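Local coordinates for protein thymidylate synthase A (Bacillus subtilis, PDB 1BKP) that probably converts dUMP to dTMP by reductive methylation, with 5,10-methylenetetrahydrofolate as methyl donor and reductant, working as a homodimer, at residues 191-196 with 212-216; 71-75 with 195-201; 1-6 with 46-52. The contacts are given in a common frame with arbitrary orientation. Residues are numbered along the deposited sequence.

Contact 1: 191-196 with 212-216; sequences NVFQYN and EYIFN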
loop_
_atom_site.group_PDB
_atom_site.type_symbol
_atom_site.label_atom_id
_atom_site.label_comp_id
_atom_site.label_asym_id
_atom_site.label_seq_id
_atom_site.Cartn_x
_atom_site.Cartn_y
_atom_site.Cartn_z
ATOM N N ASN A 191 11.833 -5.106 10.912
ATOM C CA ASN A 191 10.426 -4.963 10.491
ATOM C C ASN A 191 9.862 -6.183 9.760
ATOM O O ASN A 191 8.757 -6.625 10.070
ATOM C CB ASN A 191 10.314 -3.745 9.594
ATOM C CG ASN A 191 10.296 -2.450 10.366
ATOM O OD1 ASN A 191 9.808 -2.368 11.539
ATOM N ND2 ASN A 191 10.786 -1.423 9.736
ATOM N N VAL A 192 10.689 -6.861 8.940
ATOM C CA VAL A 192 10.245 -8.000 8.154
ATOM C C VAL A 192 9.980 -9.160 9.155
ATOM O O VAL A 192 8.909 -9.814 9.088
ATOM C CB VAL A 192 11.281 -8.392 7.178
ATOM C CG1 VAL A 192 10.981 -9.743 6.511
ATOM C CG2 VAL A 192 11.338 -7.363 6.046
ATOM N N PHE A 193 10.912 -9.367 10.096
ATOM C CA PHE A 193 10.686 -10.454 11.105
ATOM C C PHE A 193 9.454 -10.177 11.970
ATOM O O PHE A 193 8.582 -11.002 12.101
ATOM C CB PHE A 193 11.933 -10.576 12.011
ATOM C CG PHE A 193 11.730 -11.555 13.176
ATOM C CD1 PHE A 193 11.684 -12.911 12.944
ATOM C CD2 PHE A 193 11.563 -11.093 14.491
ATOM C CE1 PHE A 193 11.483 -13.833 14.036
ATOM C CE2 PHE A 193 11.360 -11.978 15.572
ATOM C CZ PHE A 193 11.324 -13.325 15.356
ATOM N N GLN A 194 9.317 -8.935 12.422
ATOM C CA GLN A 194 8.289 -8.525 13.349
ATOM C C GLN A 194 6.879 -8.748 12.791
ATOM O O GLN A 194 6.043 -9.308 13.501
ATOM C CB GLN A 194 8.543 -7.064 13.655
ATOM C CG GLN A 194 7.435 -6.223 14.141
ATOM C CD GLN A 194 7.926 -4.763 14.399
ATOM O OE1 GLN A 194 8.160 -4.361 15.554
ATOM N NE2 GLN A 194 8.126 -4.029 13.351
ATOM N N TYR A 195 6.650 -8.429 11.528
ATOM C CA TYR A 195 5.300 -8.627 10.965
ATOM C C TYR A 195 4.969 -10.077 10.660
ATOM O O TYR A 195 3.759 -10.477 10.662
ATOM C CB TYR A 195 4.971 -7.610 9.809
ATOM C CG TYR A 195 4.445 -6.344 10.418
ATOM C CD1 TYR A 195 5.335 -5.364 10.971
ATOM C CD2 TYR A 195 3.040 -6.119 10.505
ATOM C CE1 TYR A 195 4.845 -4.199 11.584
ATOM C CE2 TYR A 195 2.522 -4.986 11.125
ATOM C CZ TYR A 195 3.453 -4.026 11.661
ATOM O OH TYR A 195 2.902 -2.931 12.292
ATOM N N ASN A 196 6.004 -10.897 10.406
ATOM C CA ASN A 196 5.724 -12.319 10.206
ATOM C C ASN A 196 5.282 -12.942 11.568
ATOM O O ASN A 196 4.359 -13.817 11.649
ATOM C CB ASN A 196 6.982 -13.031 9.663
ATOM C CG ASN A 196 6.682 -14.450 9.274
ATOM O OD1 ASN A 196 6.973 -15.307 10.027
ATOM N ND2 ASN A 196 5.945 -14.678 8.150
ATOM N N GLU A 212 0.838 -17.011 2.421
ATOM C CA GLU A 212 2.040 -16.263 1.979
ATOM C C GLU A 212 2.272 -15.029 2.835
ATOM O O GLU A 212 1.308 -14.553 3.461
ATOM C CB GLU A 212 1.763 -15.843 0.513
ATOM C CG GLU A 212 2.964 -15.331 -0.149
ATOM C CD GLU A 212 2.884 -15.462 -1.641
ATOM O OE1 GLU A 212 1.762 -15.625 -2.181
ATOM O OE2 GLU A 212 3.960 -15.382 -2.274
ATOM N N TYR A 213 3.521 -14.486 2.881
ATOM C CA TYR A 213 3.763 -13.255 3.677
ATOM C C TYR A 213 4.508 -12.334 2.671
ATOM O O TYR A 213 5.492 -12.773 2.081
ATOM C CB TYR A 213 4.674 -13.589 4.844
ATOM C CG TYR A 213 5.238 -12.354 5.520
ATOM C CD1 TYR A 213 4.425 -11.348 6.035
ATOM C CD2 TYR A 213 6.602 -12.222 5.675
ATOM C CE1 TYR A 213 5.003 -10.243 6.712
ATOM C CE2 TYR A 213 7.171 -11.140 6.359
ATOM C CZ TYR A 213 6.341 -10.161 6.887
ATOM O OH TYR A 213 6.908 -9.134 7.689
ATOM N N ILE A 214 3.958 -11.159 2.394
ATOM C CA ILE A 214 4.478 -10.218 1.409
ATOM C C ILE A 214 4.808 -8.900 2.139
ATOM O O ILE A 214 3.961 -8.342 2.808
ATOM C CB ILE A 214 3.374 -10.015 0.370
ATOM C CG1 ILE A 214 3.027 -11.372 -0.242
ATOM C CG2 ILE A 214 3.823 -9.060 -0.679
ATOM C CD1 ILE A 214 1.563 -11.580 -0.413
ATOM N N PHE A 215 5.954 -8.302 1.804
ATOM C CA PHE A 215 6.426 -7.093 2.498
ATOM C C PHE A 215 6.850 -6.138 1.393
ATOM O O PHE A 215 7.731 -6.434 0.580
ATOM C CB PHE A 215 7.609 -7.442 3.377
ATOM C CG PHE A 215 8.010 -6.296 4.360
ATOM C CD1 PHE A 215 8.737 -5.188 3.912
ATOM C CD2 PHE A 215 7.574 -6.329 5.683
ATOM C CE1 PHE A 215 9.031 -4.064 4.769
ATOM C CE2 PHE A 215 7.845 -5.223 6.617
ATOM C CZ PHE A 215 8.566 -4.096 6.170
ATOM N N ASN A 216 6.116 -5.068 1.292
ATOM C CA ASN A 216 6.346 -4.056 0.233
ATOM C C ASN A 216 7.025 -2.858 0.796
ATOM O O ASN A 216 6.609 -2.394 1.856
ATOM C CB ASN A 216 4.991 -3.560 -0.265
ATOM C CG ASN A 216 4.231 -4.642 -1.054
ATOM O OD1 ASN A 216 4.779 -5.190 -2.018
ATOM N ND2 ASN A 216 3.101 -5.098 -0.528
#
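Two aromatic bumps on strand 212-216, Tyr213 and Phe215, rise two residues apart from the same face and fit against the turn of helix 191-196 that carries Val192. Val192 CG2 sits over one face of the Phe215 ring, 3.8 Å from its centroid and 9° off the normal, a CH-pi contact. Tyr213 pushes deeper. Its ring packs a face against Asn196, whose CB is 4.1 Å from the centroid, while its hydroxyl enters the hollow bordered by Val192, Tyr195 and Asn196; Tyr213 OH comes 3.3 Å from Tyr195 CB and donates a short 2.5 Å hydrogen bond to Val192 O. Helix and strand belong to the beta-alpha-beta unit of strand 172-183, helix 188-206 and strand 209-223, the helix covering one face of the sheet; segments 191-196 and 212-216 run at 143°, their axes 9.6 Å apart. Beside Phe215, Asn191 CB lies 3.9 Å from Phe215 CZ; Asn191 is a predicted dUMP-binding residue, and Val161, next to the catalytic Cys160, touches both side chains.

Contact 2: 71-75 with 195-201; sequences LLWIW and YNVLQRM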
loop_
_atom_site.group_PDB
_atom_site.type_symbol
_atom_site.label_atom_id
_atom_site.label_comp_id
_atom_site.label_asym_id
_atom_site.label_seq_id
_atom_site.Cartn_x
_atom_site.Cartn_y
_atom_site.Cartn_z
ATOM N N LEU A 71 6.297 -5.018 18.811
ATOM C CA LEU A 71 5.012 -5.497 18.198
ATOM C C LEU A 71 3.883 -5.570 19.231
ATOM O O LEU A 71 2.789 -5.080 19.000
ATOM C CB LEU A 71 5.235 -6.865 17.556
ATOM C CG LEU A 71 3.995 -7.382 16.792
ATOM C CD1 LEU A 71 3.857 -6.627 15.451
ATOM C CD2 LEU A 71 4.132 -8.877 16.601
ATOM N N LEU A 72 4.141 -6.140 20.426
ATOM C CA LEU A 72 3.074 -6.264 21.447
ATOM C C LEU A 72 2.592 -4.914 21.985
ATOM O O LEU A 72 1.407 -4.708 22.200
ATOM C CB LEU A 72 3.548 -7.140 22.623
ATOM C CG LEU A 72 3.920 -8.587 22.211
ATOM C CD1 LEU A 72 4.663 -9.343 23.428
ATOM C CD2 LEU A 72 2.592 -9.309 21.857
ATOM N N TRP A 73 3.518 -3.977 22.120
ATOM C CA TRP A 73 3.231 -2.645 22.631
ATOM C C TRP A 73 2.241 -1.992 21.607
ATOM O O TRP A 73 1.291 -1.299 21.985
ATOM C CB TRP A 73 4.554 -1.837 22.635
ATOM C CG TRP A 73 4.443 -0.404 23.007
ATOM C CD1 TRP A 73 3.870 0.107 24.122
ATOM C CD2 TRP A 73 4.941 0.727 22.263
ATOM N NE1 TRP A 73 3.969 1.493 24.135
ATOM C CE2 TRP A 73 4.648 1.887 23.016
ATOM C CE3 TRP A 73 5.615 0.866 21.057
ATOM C CZ2 TRP A 73 5.008 3.155 22.592
ATOM C CZ3 TRP A 73 5.980 2.160 20.625
ATOM C CH2 TRP A 73 5.687 3.256 21.374
ATOM N N ILE A 74 2.582 -2.035 20.316
ATOM C CA ILE A 74 1.699 -1.442 19.303
ATOM C C ILE A 74 0.333 -2.189 19.075
ATOM O O ILE A 74 -0.786 -1.550 19.102
ATOM C CB ILE A 74 2.434 -1.386 17.925
ATOM C CG1 ILE A 74 3.744 -0.500 18.016
ATOM C CG2 ILE A 74 1.509 -0.745 16.801
ATOM C CD1 ILE A 74 4.720 -0.884 16.754
ATOM N N TRP A 75 0.410 -3.491 18.844
ATOM C CA TRP A 75 -0.770 -4.280 18.459
ATOM C C TRP A 75 -1.593 -4.928 19.570
ATOM O O TRP A 75 -2.803 -5.044 19.411
ATOM C CB TRP A 75 -0.346 -5.417 17.524
ATOM C CG TRP A 75 -0.069 -4.929 16.087
ATOM C CD1 TRP A 75 1.043 -4.239 15.596
ATOM C CD2 TRP A 75 -1.005 -5.024 15.008
ATOM N NE1 TRP A 75 0.823 -3.911 14.264
ATOM C CE2 TRP A 75 -0.412 -4.386 13.873
ATOM C CE3 TRP A 75 -2.278 -5.602 14.888
ATOM C CZ2 TRP A 75 -1.061 -4.319 12.630
ATOM C CZ3 TRP A 75 -2.934 -5.537 13.618
ATOM C CH2 TRP A 75 -2.320 -4.905 12.524
ATOM N N TYR A 195 6.650 -8.429 11.528
ATOM C CA TYR A 195 5.300 -8.627 10.965
ATOM C C TYR A 195 4.969 -10.077 10.660
ATOM O O TYR A 195 3.759 -10.477 10.662
ATOM C CB TYR A 195 4.971 -7.610 9.809
ATOM C CG TYR A 195 4.445 -6.344 10.418
ATOM C CD1 TYR A 195 5.335 -5.364 10.971
ATOM C CD2 TYR A 195 3.040 -6.119 10.505
ATOM C CE1 TYR A 195 4.845 -4.199 11.584
ATOM C CE2 TYR A 195 2.522 -4.986 11.125
ATOM C CZ TYR A 195 3.453 -4.026 11.661
ATOM O OH TYR A 195 2.902 -2.931 12.292
ATOM N N ASN A 196 6.004 -10.897 10.406
ATOM C CA ASN A 196 5.724 -12.319 10.206
ATOM C C ASN A 196 5.282 -12.942 11.568
ATOM O O ASN A 196 4.359 -13.817 11.649
ATOM C CB ASN A 196 6.982 -13.031 9.663
ATOM C CG ASN A 196 6.682 -14.450 9.274
ATOM O OD1 ASN A 196 6.973 -15.307 10.027
ATOM N ND2 ASN A 196 5.945 -14.678 8.150
ATOM N N VAL A 197 5.886 -12.467 12.660
ATOM C CA VAL A 197 5.445 -12.957 13.990
ATOM C C VAL A 197 3.938 -12.594 14.196
ATOM O O VAL A 197 3.130 -13.438 14.552
ATOM C CB VAL A 197 6.333 -12.373 15.153
ATOM C CG1 VAL A 197 5.824 -12.913 16.519
ATOM C CG2 VAL A 197 7.723 -12.880 14.916
ATOM N N LEU A 198 3.538 -11.402 13.753
ATOM C CA LEU A 198 2.159 -11.005 13.916
ATOM C C LEU A 198 1.261 -11.975 13.066
ATOM O O LEU A 198 0.175 -12.329 13.510
ATOM C CB LEU A 198 1.938 -9.582 13.398
ATOM C CG LEU A 198 0.511 -9.046 13.557
ATOM C CD1 LEU A 198 0.156 -8.855 15.091
ATOM C CD2 LEU A 198 0.451 -7.680 12.761
ATOM N N GLN A 199 1.712 -12.357 11.866
ATOM C CA GLN A 199 0.945 -13.269 11.041
ATOM C C GLN A 199 0.699 -14.570 11.803
ATOM O O GLN A 199 -0.453 -15.123 11.767
ATOM C CB GLN A 199 1.670 -13.616 9.760
ATOM C CG GLN A 199 0.773 -14.345 8.783
ATOM C CD GLN A 199 1.482 -14.628 7.481
ATOM O OE1 GLN A 199 2.680 -14.452 7.410
ATOM N NE2 GLN A 199 0.754 -15.116 6.452
ATOM N N ARG A 200 1.797 -15.153 12.315
ATOM C CA ARG A 200 1.723 -16.400 13.094
ATOM C C ARG A 200 0.834 -16.267 14.312
ATOM O O ARG A 200 0.031 -17.193 14.594
ATOM C CB ARG A 200 3.135 -16.874 13.480
ATOM C CG ARG A 200 3.976 -17.209 12.156
ATOM C CD ARG A 200 5.443 -17.549 12.438
ATOM N NE ARG A 200 6.090 -17.723 11.145
ATOM C CZ ARG A 200 6.496 -18.887 10.667
ATOM N NH1 ARG A 200 6.442 -20.008 11.415
ATOM N NH2 ARG A 200 7.027 -18.907 9.479
ATOM N N MET A 201 0.891 -15.147 15.036
ATOM C CA MET A 201 0.012 -14.977 16.214
ATOM C C MET A 201 -1.468 -15.009 15.850
ATOM O O MET A 201 -2.285 -15.712 16.488
ATOM C CB MET A 201 0.252 -13.631 16.864
ATOM C CG MET A 201 1.644 -13.644 17.646
ATOM S SD MET A 201 2.057 -11.922 18.091
ATOM C CE MET A 201 0.922 -11.519 19.414
#
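This is a buried helix-helix contact in the interior of the subunit, where the C-terminal end of helix 64-75 crosses the middle of helix 188-206. The short segments cross at -63° with axes 11.3 Å apart, a wide separation bridged by large side chains. Leu71 contributes the most buried surface: its CD2 lies 3.9 Å from Leu198 CB and 4.0 Å from Met201 SD, with Val197 CG1 at 4.4 Å. One residue on, Leu72 CD2 reaches Met201 CE at 3.7 Å. Trp75, one turn after Leu71, offers a ring face to Leu198, whose CD2 stands 3.6 Å from the centroid of the six-membered ring and 12° off its normal, a CH-pi contact. The indole also supplies the polar link: Trp75 NE1 donates to Tyr195 OH at 3.0 Å with an angle of 163°, which gives the indole N-H an acceptor inside the buried interface. On the far side of helix 188-206, Asn196 and Gln199 pack on Tyr213 of strand 209-223, their amides hydrogen-bonding to Asn51. Strand 161-169 borders the contact as well, with Thr164 touching Trp75 and Tyr195 and Trp166 touching Leu198, while Phe253 and Phe256 from a loop pack on Met201.

Contact 3: 1-6 with 46-52; sequences TQFDKQ and QMRFDNS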
loop_
_atom_site.group_PDB
_atom_site.type_symbol
_atom_site.label_atom_id
_atom_site.label_comp_id
_atom_site.label_asym_id
_atom_site.label_seq_id
_atom_site.Cartn_x
_atom_site.Cartn_y
_atom_site.Cartn_z
ATOM N N THR A 1 13.260 -20.192 1.711
ATOM C CA THR A 1 12.907 -18.892 1.168
ATOM C C THR A 1 13.751 -17.878 1.812
ATOM O O THR A 1 13.220 -16.827 2.125
ATOM C CB THR A 1 11.447 -18.547 1.527
ATOM O OG1 THR A 1 11.114 -19.352 2.603
ATOM C CG2 THR A 1 10.497 -18.925 0.451
ATOM N N GLN A 2 15.026 -18.168 2.106
ATOM C CA GLN A 2 15.802 -17.215 2.736
ATOM C C GLN A 2 15.456 -15.744 2.359
ATOM O O GLN A 2 15.458 -15.205 1.208
ATOM C CB GLN A 2 17.391 -17.402 2.742
ATOM C CG GLN A 2 17.954 -18.135 4.180
ATOM C CD GLN A 2 17.430 -17.539 5.536
ATOM O OE1 GLN A 2 17.360 -18.252 6.529
ATOM N NE2 GLN A 2 17.215 -16.219 5.604
ATOM N N PHE A 3 15.251 -15.106 3.464
ATOM C CA PHE A 3 15.211 -13.693 3.528
ATOM C C PHE A 3 16.669 -13.265 3.160
ATOM O O PHE A 3 16.838 -12.258 2.555
ATOM C CB PHE A 3 14.900 -13.319 4.965
ATOM C CG PHE A 3 14.794 -11.822 5.212
ATOM C CD1 PHE A 3 14.597 -10.915 4.157
ATOM C CD2 PHE A 3 14.929 -11.312 6.471
ATOM C CE1 PHE A 3 14.552 -9.523 4.386
ATOM C CE2 PHE A 3 14.876 -9.871 6.662
ATOM C CZ PHE A 3 14.694 -9.031 5.645
ATOM N N ASP A 4 17.713 -14.016 3.505
ATOM C CA ASP A 4 19.088 -13.593 3.195
ATOM C C ASP A 4 19.202 -13.428 1.718
ATOM O O ASP A 4 19.839 -12.516 1.251
ATOM C CB ASP A 4 20.096 -14.688 3.567
ATOM C CG ASP A 4 20.311 -14.818 5.096
ATOM O OD1 ASP A 4 20.552 -13.801 5.723
ATOM O OD2 ASP A 4 20.383 -15.943 5.600
ATOM N N LYS A 5 18.658 -14.370 0.954
ATOM C CA LYS A 5 18.770 -14.262 -0.513
ATOM C C LYS A 5 18.073 -13.060 -1.111
ATOM O O LYS A 5 18.628 -12.322 -1.896
ATOM C CB LYS A 5 18.225 -15.549 -1.166
ATOM C CG LYS A 5 19.175 -16.708 -0.838
ATOM C CD LYS A 5 18.899 -17.966 -1.608
ATOM C CE LYS A 5 19.791 -19.054 -1.076
ATOM N NZ LYS A 5 21.200 -18.554 -1.152
ATOM N N GLN A 6 16.841 -12.839 -0.660
ATOM C CA GLN A 6 16.072 -11.727 -1.164
ATOM C C GLN A 6 16.608 -10.443 -0.696
ATOM O O GLN A 6 16.606 -9.469 -1.458
ATOM C CB GLN A 6 14.586 -11.886 -0.757
ATOM C CG GLN A 6 13.957 -13.078 -1.500
ATOM C CD GLN A 6 12.419 -13.120 -1.266
ATOM O OE1 GLN A 6 11.739 -12.132 -1.497
ATOM N NE2 GLN A 6 11.924 -14.197 -0.746
ATOM N N GLN A 46 9.700 -5.528 -3.337
ATOM C CA GLN A 46 8.791 -6.470 -2.699
ATOM C C GLN A 46 9.514 -7.765 -2.311
ATOM O O GLN A 46 10.312 -8.265 -3.095
ATOM C CB GLN A 46 7.654 -6.854 -3.694
ATOM C CG GLN A 46 6.710 -7.840 -3.059
ATOM C CD GLN A 46 5.531 -8.198 -3.910
ATOM O OE1 GLN A 46 5.555 -9.240 -4.532
ATOM N NE2 GLN A 46 4.474 -7.382 -3.890
ATOM N N MET A 47 9.231 -8.293 -1.119
ATOM C CA MET A 47 9.772 -9.603 -0.726
ATOM C C MET A 47 8.546 -10.440 -0.434
ATOM O O MET A 47 7.563 -9.885 0.128
ATOM C CB MET A 47 10.682 -9.475 0.528
ATOM C CG MET A 47 11.969 -8.711 0.155
ATOM S SD MET A 47 12.999 -8.412 1.631
ATOM C CE MET A 47 12.071 -7.324 2.427
ATOM N N ARG A 48 8.589 -11.731 -0.841
ATOM C CA ARG A 48 7.439 -12.642 -0.600
ATOM C C ARG A 48 8.013 -13.932 -0.046
ATOM O O ARG A 48 9.030 -14.412 -0.569
ATOM C CB ARG A 48 6.740 -13.029 -1.901
ATOM C CG ARG A 48 6.312 -11.900 -2.746
ATOM C CD ARG A 48 5.589 -12.442 -3.982
ATOM N NE ARG A 48 4.238 -13.022 -3.852
ATOM C CZ ARG A 48 3.141 -12.431 -4.377
ATOM N NH1 ARG A 48 3.196 -11.187 -4.862
ATOM N NH2 ARG A 48 1.974 -13.023 -4.334
ATOM N N PHE A 49 7.309 -14.518 0.904
ATOM C CA PHE A 49 7.751 -15.756 1.546
ATOM C C PHE A 49 6.541 -16.688 1.640
ATOM O O PHE A 49 5.385 -16.259 1.913
ATOM C CB PHE A 49 8.262 -15.424 2.949
ATOM C CG PHE A 49 9.318 -14.394 2.943
ATOM C CD1 PHE A 49 10.660 -14.759 2.762
ATOM C CD2 PHE A 49 9.010 -13.086 3.163
ATOM C CE1 PHE A 49 11.603 -13.805 2.834
ATOM C CE2 PHE A 49 9.992 -12.148 3.231
ATOM C CZ PHE A 49 11.254 -12.492 3.077
ATOM N N ASP A 50 6.837 -17.969 1.560
ATOM C CA ASP A 50 5.754 -18.935 1.577
ATOM C C ASP A 50 5.526 -19.489 2.995
ATOM O O ASP A 50 4.656 -20.336 3.262
ATOM C CB ASP A 50 6.056 -20.036 0.550
ATOM C CG ASP A 50 7.304 -20.841 0.871
ATOM O OD1 ASP A 50 7.983 -20.604 1.870
ATOM O OD2 ASP A 50 7.587 -21.767 0.104
ATOM N N ASN A 51 6.288 -18.958 3.937
ATOM C CA ASN A 51 6.196 -19.370 5.319
ATOM C C ASN A 51 6.723 -20.767 5.660
ATOM O O ASN A 51 6.444 -21.313 6.758
ATOM C CB ASN A 51 4.773 -19.114 5.899
ATOM C CG ASN A 51 4.685 -17.731 6.568
ATOM O OD1 ASN A 51 5.587 -17.371 7.321
ATOM N ND2 ASN A 51 3.618 -16.932 6.246
ATOM N N SER A 52 7.535 -21.323 4.770
ATOM C CA SER A 52 8.113 -22.647 5.040
ATOM C C SER A 52 9.250 -22.427 6.029
ATOM O O SER A 52 9.687 -23.327 6.691
ATOM C CB SER A 52 8.581 -23.301 3.769
ATOM O OG SER A 52 9.473 -22.450 3.064
HETATM O O HOH W 1 9.145 -18.404 4.320
#
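A single side-chain amide takes the place of a neighbouring strand here: Gln6 reads both polar groups of Arg48's backbone, accepting from Arg48 N at OE1 (3.2 Å) and donating from NE2 to Arg48 O (2.9 Å, 165°). The amide thus binds a stretch of strand 39-49 along the edge facing helix 3-17. One turn earlier in the helix, Phe3 continues the contact by packing: its CE1 is 3.4 Å from Met47 SD, a Met-aromatic contact at the ring edge, and its CD1 is 3.9 Å from Phe49 CZ. The N-terminal helix, with Gln2 at its N-cap position, is thereby held beside strand 39-49 of the central mixed sheet; the opposite edge of that strand pairs with strand 209-223 through Met47 and Phe49. Asn188 and Val192 of helix 188-206 lie against both Phe3 and Met47. Beyond the strand the chain turns: Asp50 OD1 accepts from Ser52 N at 3.0 Å, an Asx turn, and from Ser52 OG at 2.7 Å. Over this turn lies Thr1, its CG2 3.3 Å from Asp50 OD1; water 1 is 2.8 Å from Thr1 OG1 and accepts a weak hydrogen bond from Asn51 N at 2.9 Å. The Arg48 side chain leads away from the helix to a salt bridge with Glu212 and hydrogen bonds to backbone oxygens of Ile43 and Ser44 of the second subunit.

In the fold
Helix 188-206 is common to contacts 1 and 2, which share Tyr195 and Asn196 and have centres about 10 Å apart: one face of the helix meets the sheet, another helix 64-75. Contact 3 joins contact 1 through the sheet, where Tyr213 N lies 2.7 Å from Phe49 O and Phe215 N 2.8 Å from Met47 O, both probable hydrogen bonds. Centres of contacts 2 and 3 are about 18 Å apart, yet Asn51 OD1 lies 2.8 Å from Asn196 ND2, probably hydrogen-bonded. Contact 1 is nearest the active site: the side chain of Asn191 lies about 5 Å, and that of Tyr195, shared with contact 2, about 9 Å, from that of catalytic Cys160.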